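Local coordinates for protein histidine acid phosphatase (Hafnia alvei, PDB 4ARU) that is a histidine acid phosphatase of branch 2 of the histidine phosphatase superfamily, with an alpha/beta fold built round a mixed sheet, at residues P382-Q387 against L395-R400; S314-M319 against H404-A409; T277-H280 against N285-S288. One frame throughout, in Å; residues are numbered along the deposited sequence.

Contact 1. Residues P382-Q387 against L395-R400; sequences PGCSDQ and LSTFSR. With K (potassium ion), chain E.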
loop_
_atom_site.group_PDB
_atom_site.type_symbol
_atom_site.label_atom_id
_atom_site.label_comp_id
_atom_site.label_asym_id
_atom_site.label_seq_id
_atom_site.Cartn_x
_atom_site.Cartn_y
_atom_site.Cartn_z
ATOM N N PRO A 382 2.962 18.423 0.112
ATOM C CA PRO A 382 2.818 19.756 0.719
ATOM C C PRO A 382 4.118 20.481 0.953
ATOM O O PRO A 382 4.161 21.717 0.828
ATOM C CB PRO A 382 2.074 19.475 2.034
ATOM C CG PRO A 382 1.414 18.196 1.830
ATOM C CD PRO A 382 2.244 17.391 0.883
ATOM N N GLY A 383 5.181 19.760 1.239
ATOM C CA GLY A 383 6.439 20.397 1.428
ATOM C C GLY A 383 7.062 20.964 0.164
ATOM O O GLY A 383 8.027 21.729 0.238
ATOM N N CYS A 384 6.568 20.512 -0.998
ATOM C CA CYS A 384 7.076 20.979 -2.321
ATOM C C CYS A 384 6.283 22.224 -2.704
ATOM O O CYS A 384 5.325 22.162 -3.465
ATOM C CB CYS A 384 6.951 19.847 -3.366
ATOM S SG CYS A 384 7.867 20.241 -4.900
ATOM N N SER A 385 6.690 23.339 -2.136
ATOM C CA SER A 385 5.957 24.587 -2.327
ATOM C C SER A 385 6.170 25.193 -3.724
ATOM O O SER A 385 5.514 26.161 -4.113
ATOM C CB SER A 385 6.296 25.536 -1.186
ATOM O OG SER A 385 7.695 25.791 -1.076
ATOM N N ASP A 386 7.120 24.629 -4.464
ATOM C CA ASP A 386 7.315 24.981 -5.888
ATOM C C ASP A 386 6.621 24.008 -6.855
ATOM O O ASP A 386 6.714 24.201 -8.074
ATOM C CB ASP A 386 8.790 25.247 -6.220
ATOM C CG ASP A 386 9.714 24.270 -5.604
ATOM O OD1 ASP A 386 9.229 23.205 -5.153
ATOM O OD2 ASP A 386 10.926 24.537 -5.568
ATOM N N GLN A 387 5.828 23.073 -6.349
ATOM C CA GLN A 387 5.115 22.102 -7.197
ATOM C C GLN A 387 4.138 22.881 -8.069
ATOM O O GLN A 387 3.475 23.807 -7.615
ATOM C CB GLN A 387 4.371 21.111 -6.344
ATOM C CG GLN A 387 3.786 19.920 -7.095
ATOM C CD GLN A 387 3.217 18.862 -6.188
ATOM O OE1 GLN A 387 2.997 19.103 -5.010
ATOM N NE2 GLN A 387 2.986 17.661 -6.731
ATOM N N LEU A 395 12.780 18.068 -9.205
ATOM C CA LEU A 395 13.524 16.979 -8.581
ATOM C C LEU A 395 14.464 17.521 -7.497
ATOM O O LEU A 395 14.612 16.894 -6.445
ATOM C CB LEU A 395 14.346 16.209 -9.625
ATOM C CG LEU A 395 15.245 15.108 -9.038
ATOM C CD1 LEU A 395 14.423 14.057 -8.331
ATOM C CD2 LEU A 395 16.080 14.490 -10.131
ATOM N N SER A 396 15.072 18.679 -7.732
ATOM C CA SER A 396 15.996 19.261 -6.766
ATOM C C SER A 396 15.260 19.530 -5.453
ATOM O O SER A 396 15.804 19.315 -4.367
ATOM C CB SER A 396 16.609 20.516 -7.363
ATOM O OG SER A 396 15.638 21.429 -7.896
ATOM N N THR A 397 14.007 19.940 -5.515
ATOM C CA THR A 397 13.226 20.113 -4.302
ATOM C C THR A 397 12.819 18.769 -3.696
ATOM O O THR A 397 12.913 18.559 -2.478
ATOM C CB THR A 397 11.972 20.992 -4.556
ATOM O OG1 THR A 397 12.400 22.229 -5.070
ATOM C CG2 THR A 397 11.157 21.137 -3.253
ATOM N N PHE A 398 12.332 17.845 -4.516
ATOM C CA PHE A 398 11.936 16.509 -4.060
ATOM C C PHE A 398 13.095 15.883 -3.289
ATOM O O PHE A 398 12.876 15.326 -2.185
ATOM C CB PHE A 398 11.577 15.650 -5.263
ATOM C CG PHE A 398 11.108 14.263 -4.901
ATOM C CD1 PHE A 398 9.775 14.034 -4.554
ATOM C CD2 PHE A 398 11.972 13.182 -4.940
ATOM C CE1 PHE A 398 9.331 12.794 -4.208
ATOM C CE2 PHE A 398 11.542 11.938 -4.569
ATOM C CZ PHE A 398 10.223 11.728 -4.242
ATOM N N SER A 399 14.302 15.960 -3.829
ATOM C CA SER A 399 15.495 15.405 -3.176
ATOM C C SER A 399 15.708 15.972 -1.802
ATOM O O SER A 399 16.061 15.270 -0.874
ATOM C CB SER A 399 16.730 15.663 -4.009
ATOM O OG SER A 399 16.618 14.974 -5.249
ATOM N N ARG A 400 15.490 17.276 -1.666
ATOM C CA ARG A 400 15.763 17.944 -0.381
ATOM C C ARG A 400 14.695 17.504 0.620
ATOM O O ARG A 400 14.996 17.205 1.794
ATOM C CB ARG A 400 15.775 19.485 -0.539
ATOM C CG ARG A 400 16.265 20.193 0.718
ATOM C CD ARG A 400 17.760 20.035 0.879
ATOM N NE ARG A 400 18.562 20.900 0.001
ATOM C CZ ARG A 400 19.043 22.109 0.326
ATOM N NH1 ARG A 400 18.786 22.658 1.516
ATOM N NH2 ARG A 400 19.779 22.788 -0.562
HETATM K K K E . 2.709 21.268 -3.229
HETATM O O HOH W 1 2.616 22.992 -1.117
HETATM O O HOH W 2 1.546 23.270 -4.655
#
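Thr-397, in the first turn of helix 395-405, meets the carboxylate of Asp-386, the two side chains arriving from opposite directions. Its hydroxyl donates to the carboxylate, with OG1 of Thr-397 lying 2.8 Å from OD2 of Asp-386, on the syn side and 15° out of the carboxylate plane. The second branch of the same threonine makes van der Waals contacts: CG2 lies against OD1 of Asp-386 at 3.4 Å and touches the disulfide sulfur, 3.8 Å from SG of Cys-384. The rotamer explains this division of labour, since chi1 of -57° sets OG1 beside the backbone N and turns CG2 away from it.

One shell further out, Cys-384 SG is bonded to Cys-393 SG, which ties the loop to the short strand 393-394 leading directly into the helix. A type I beta turn runs from Cys-384 to Gln-387, closed by Gln-387 N to Cys-384 O at 3.1 Å, and it places Asp-386 in front of the helix. The potassium ion binds a residue at each end of this turn, Cys-384 through its backbone O and Gln-387 through side-chain OE1, each 2.8 Å from the metal. Two waters, Asn-380 OD1 and Ile-381 O complete the six ligands, while Gln-387 NE2 bonds to Gly-391 O and Leu-379 O, which fixes the rotation of the amide and directs OE1 at the metal.

The loop is thus joined to its surroundings by a covalent bridge, an all-oxygen metal site and one hydroxyl-to-carboxylate hydrogen bond, consistent with ion and disulfide together restraining it.

Contact 2. Residues S314-M319 against H404-A409; sequences SGMLGM and HSVEPA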
loop_
_atom_site.group_PDB
_atom_site.type_symbol
_atom_site.label_atom_id
_atom_site.label_comp_id
_atom_site.label_asym_id
_atom_site.label_seq_id
_atom_site.Cartn_x
_atom_site.Cartn_y
_atom_site.Cartn_z
ATOM N N SER A 314 3.728 7.663 2.186
ATOM C CA SER A 314 2.785 8.784 2.238
ATOM C C SER A 314 3.021 9.653 3.469
ATOM O O SER A 314 2.980 10.856 3.371
ATOM C CB SER A 314 1.380 8.259 2.083
ATOM O OG SER A 314 0.853 7.851 3.259
ATOM N N GLY A 315 3.256 9.063 4.633
ATOM C CA GLY A 315 3.510 9.839 5.826
ATOM C C GLY A 315 4.804 10.626 5.753
ATOM O O GLY A 315 4.857 11.793 6.180
ATOM N N MET A 316 5.863 10.020 5.204
ATOM C CA MET A 316 7.153 10.699 5.076
ATOM C C MET A 316 7.070 11.926 4.167
ATOM O O MET A 316 7.690 12.943 4.471
ATOM C CB MET A 316 8.240 9.769 4.554
ATOM C CG MET A 316 8.562 8.646 5.494
ATOM S SD MET A 316 9.856 7.565 4.852
ATOM C CE MET A 316 11.272 8.518 5.179
ATOM N N LEU A 317 6.310 11.805 3.078
ATOM C CA LEU A 317 6.149 12.875 2.087
ATOM C C LEU A 317 4.917 13.764 2.365
ATOM O O LEU A 317 4.719 14.774 1.661
ATOM C CB LEU A 317 6.073 12.295 0.675
ATOM C CG LEU A 317 7.399 11.740 0.141
ATOM C CD1 LEU A 317 7.205 11.044 -1.175
ATOM C CD2 LEU A 317 8.513 12.768 0.082
ATOM N N GLY A 318 4.165 13.473 3.436
ATOM C CA GLY A 318 2.975 14.267 3.769
ATOM C C GLY A 318 1.857 14.163 2.748
ATOM O O GLY A 318 1.064 15.112 2.617
ATOM N N MET A 319 1.796 13.093 1.963
ATOM C CA MET A 319 0.786 12.939 0.881
ATOM C C MET A 319 -0.459 12.277 1.463
ATOM O O MET A 319 -0.356 11.250 2.159
ATOM C CB MET A 319 1.332 12.115 -0.274
ATOM C CG MET A 319 2.550 12.747 -0.920
ATOM S SD MET A 319 3.144 11.837 -2.373
ATOM C CE MET A 319 3.462 10.240 -1.650
ATOM N N HIS A 404 15.386 15.452 4.271
ATOM C CA HIS A 404 14.906 15.913 5.578
ATOM C C HIS A 404 13.909 14.946 6.202
ATOM O O HIS A 404 13.688 14.986 7.404
ATOM C CB HIS A 404 14.288 17.313 5.461
ATOM C CG HIS A 404 15.303 18.406 5.325
ATOM N ND1 HIS A 404 16.399 18.517 6.156
ATOM C CD2 HIS A 404 15.358 19.477 4.489
ATOM C CE1 HIS A 404 17.114 19.575 5.805
ATOM N NE2 HIS A 404 16.503 20.173 4.794
ATOM N N SER A 405 13.301 14.043 5.432
ATOM C CA SER A 405 12.306 13.124 5.995
ATOM C C SER A 405 12.877 11.766 6.441
ATOM O O SER A 405 12.364 11.183 7.374
ATOM C CB SER A 405 11.139 12.871 5.048
ATOM O OG SER A 405 11.517 12.079 3.976
ATOM N N VAL A 406 13.991 11.365 5.860
ATOM C CA VAL A 406 14.586 10.088 6.220
ATOM C C VAL A 406 15.139 10.124 7.623
ATOM O O VAL A 406 15.498 11.185 8.178
ATOM C CB VAL A 406 15.663 9.636 5.210
ATOM C CG1 VAL A 406 15.013 9.309 3.860
ATOM C CG2 VAL A 406 16.781 10.640 5.133
ATOM N N GLU A 407 15.212 8.932 8.204
ATOM C CA GLU A 407 15.914 8.718 9.458
ATOM C C GLU A 407 17.306 8.149 9.162
ATOM O O GLU A 407 17.407 7.041 8.675
ATOM C CB GLU A 407 15.150 7.751 10.329
ATOM C CG GLU A 407 15.816 7.291 11.620
ATOM C CD GLU A 407 16.474 8.417 12.394
ATOM O OE1 GLU A 407 15.697 9.367 12.767
ATOM O OE2 GLU A 407 17.734 8.407 12.639
ATOM N N PRO A 408 18.356 8.911 9.416
ATOM C CA PRO A 408 19.672 8.396 9.052
ATOM C C PRO A 408 20.034 7.042 9.660
ATOM O O PRO A 408 20.744 6.261 9.022
ATOM C CB PRO A 408 20.612 9.456 9.571
ATOM C CG PRO A 408 19.815 10.716 9.534
ATOM C CD PRO A 408 18.439 10.295 9.913
ATOM N N ALA A 409 19.590 6.756 10.885
ATOM C CA ALA A 409 19.882 5.458 11.512
ATOM C C ALA A 409 19.248 4.282 10.786
ATOM O O ALA A 409 19.661 3.135 11.022
ATOM C CB ALA A 409 19.446 5.465 12.975
#
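Met-316 reaches out from the last turn of helix 307-317 with its terminal methyl directed at the chain where helix 395-405 ends. CG and SD continue in an extended line before a bend at chi3 of 78° turns CE onto Ser-405 and Val-406. CE then lies 3.6 Å from the backbone O of Ser-405 and 3.8 Å from CA of Val-406, while CG1 of Val-406 is the apolar side-chain partner at 4.0 Å from CE. The side chain of Val-406 sets off away from the methionine, and the methyl therefore meets its backbone as much as its branch.

Each segment contains the C-terminal end of a helix. The first closes in a Schellman motif, with Met-319 N bonded to Ser-314 O at 2.9 Å and Gly-318 as the C-prime residue at a phi of 66°; in the second, Val-406 is where helical geometry is first lost. The elements come from distant parts of the sequence, and helix 264-282 lies beside both, Leu-275 touching Met-316 and Ser-405, and Thr-272 touching Met-316 and Val-406.

Ser-405 faces Met-316 with its CB, which sits 3.5 Å from the backbone O of Met-316. Its hydroxyl is used within its own helix, where OG bonds to Val-402 O; chi1 of 72° sets it between backbone N and carbonyl carbon. Across the contact OG makes no hydrogen bond; its nearest approach is to the methionine methyl, 3.8 Å from CE of Met-316.

Contact 3. Residues T277-H280 against N285-S288; sequences TIAH and NITS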
loop_
_atom_site.group_PDB
_atom_site.type_symbol
_atom_site.label_atom_id
_atom_site.label_comp_id
_atom_site.label_asym_id
_atom_site.label_seq_id
_atom_site.Cartn_x
_atom_site.Cartn_y
_atom_site.Cartn_z
ATOM N N THR A 277 15.610 4.585 -1.874
ATOM C CA THR A 277 15.669 3.809 -3.107
ATOM C C THR A 277 14.877 4.471 -4.245
ATOM O O THR A 277 15.363 4.608 -5.373
ATOM C CB THR A 277 15.183 2.389 -2.840
ATOM O OG1 THR A 277 16.106 1.779 -1.940
ATOM C CG2 THR A 277 15.157 1.517 -4.077
ATOM N N ILE A 278 13.672 4.903 -3.917
ATOM C CA ILE A 278 12.811 5.584 -4.895
ATOM C C ILE A 278 13.455 6.876 -5.378
ATOM O O ILE A 278 13.580 7.135 -6.599
ATOM C CB ILE A 278 11.419 5.872 -4.279
ATOM C CG1 ILE A 278 10.670 4.562 -4.099
ATOM C CG2 ILE A 278 10.618 6.830 -5.163
ATOM C CD1 ILE A 278 9.477 4.606 -3.188
ATOM N N ALA A 279 13.921 7.696 -4.439
ATOM C CA ALA A 279 14.561 8.942 -4.791
ATOM C C ALA A 279 15.794 8.726 -5.664
ATOM O O ALA A 279 16.010 9.400 -6.686
ATOM C CB ALA A 279 14.946 9.711 -3.529
ATOM N N HIS A 280 16.661 7.816 -5.258
ATOM C CA HIS A 280 17.828 7.485 -6.027
ATOM C C HIS A 280 17.463 7.047 -7.460
ATOM O O HIS A 280 18.068 7.487 -8.443
ATOM C CB HIS A 280 18.608 6.376 -5.323
ATOM C CG HIS A 280 19.816 5.969 -6.077
ATOM N ND1 HIS A 280 19.807 4.945 -6.992
ATOM C CD2 HIS A 280 21.062 6.483 -6.106
ATOM C CE1 HIS A 280 20.997 4.833 -7.547
ATOM N NE2 HIS A 280 21.787 5.747 -7.015
ATOM N N ASN A 285 20.847 12.647 -6.110
ATOM C CA ASN A 285 22.289 12.419 -6.003
ATOM C C ASN A 285 22.650 11.994 -4.590
ATOM O O ASN A 285 23.239 12.763 -3.814
ATOM C CB ASN A 285 23.111 13.651 -6.409
ATOM C CG ASN A 285 24.602 13.355 -6.441
ATOM O OD1 ASN A 285 25.019 12.259 -6.838
ATOM N ND2 ASN A 285 25.419 14.324 -6.026
ATOM N N ILE A 286 22.263 10.770 -4.268
ATOM C CA ILE A 286 22.419 10.235 -2.938
ATOM C C ILE A 286 22.962 8.818 -2.960
ATOM O O ILE A 286 22.963 8.133 -3.993
ATOM C CB ILE A 286 21.084 10.265 -2.164
ATOM C CG1 ILE A 286 19.992 9.478 -2.888
ATOM C CG2 ILE A 286 20.627 11.696 -1.974
ATOM C CD1 ILE A 286 18.675 9.563 -2.177
ATOM N N THR A 287 23.388 8.381 -1.785
ATOM C CA THR A 287 23.849 7.026 -1.564
ATOM C C THR A 287 22.648 6.153 -1.227
ATOM O O THR A 287 21.848 6.482 -0.357
ATOM C CB THR A 287 24.884 7.029 -0.413
ATOM O OG1 THR A 287 26.042 7.794 -0.790
ATOM C CG2 THR A 287 25.262 5.594 -0.020
ATOM N N SER A 288 22.514 5.037 -1.938
ATOM C CA SER A 288 21.435 4.089 -1.715
ATOM C C SER A 288 21.914 2.703 -2.107
ATOM O O SER A 288 22.647 2.560 -3.085
ATOM C CB SER A 288 20.175 4.490 -2.510
ATOM O OG SER A 288 19.083 3.618 -2.294
HETATM O O HOH W 3 18.666 2.272 0.049
#
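The C-terminal part of helix 264-282 is covered here by the loop that follows it, residues 285-288 turning back along the helix on the way to strand 300-305. Ile-286 and Ser-288 make the contact. CD1 of Ile-286 reaches CB of Ala-279 at 4.0 Å, and an extended chi2 of -177° carries it there past CB of His-280. The imidazole lies on the outer side: Ile-286 O meets it at the edge, near the ring plane, with CD2 of His-280 3.3 Å from that oxygen. CB of Ser-288 packs 3.7 Å from CB of His-280 and approaches the ring obliquely.

About one turn earlier in the helix, OG of Ser-288 comes 3.5 Å from both CA and OG1 of Thr-277. The hydroxyls are linked through water 3 instead of directly, the water lying 2.7 Å from OG of Ser-288 and donating to OG1 of Thr-277 over a longer 3.3 Å. Thr-277 OG1 also bonds to Pro-273 O within its helix.

Between the two segments the contact thus rests on van der Waals packing, a C-H edge facing a carbonyl oxygen and that long water link; a direct hydrogen bond from helix to loop comes from Gln-276, NE2 to Thr-287 O.

Contacts 1 and 2 share helix 395-405, used near its start by one and at its end by the other, and along the chain contact 1 is nested inside the loop that contact 2 closes. They touch through Pro-382, whose CD lies 3.1 Å from Gly-318 O. Phe-398 of contact 1 also packs on Ala-279 of contact 3, whereas contacts 2 and 3 stay about 7 Å apart at their nearest atoms. Contact 2 is a surface contact; contacts 1 and 3 are partly buried, and none is fully core. Metal, disulfide and a hydroxyl-to-carboxylate hydrogen bond mark contact 1, methionine packing contact 2, and a water bridge contact 3.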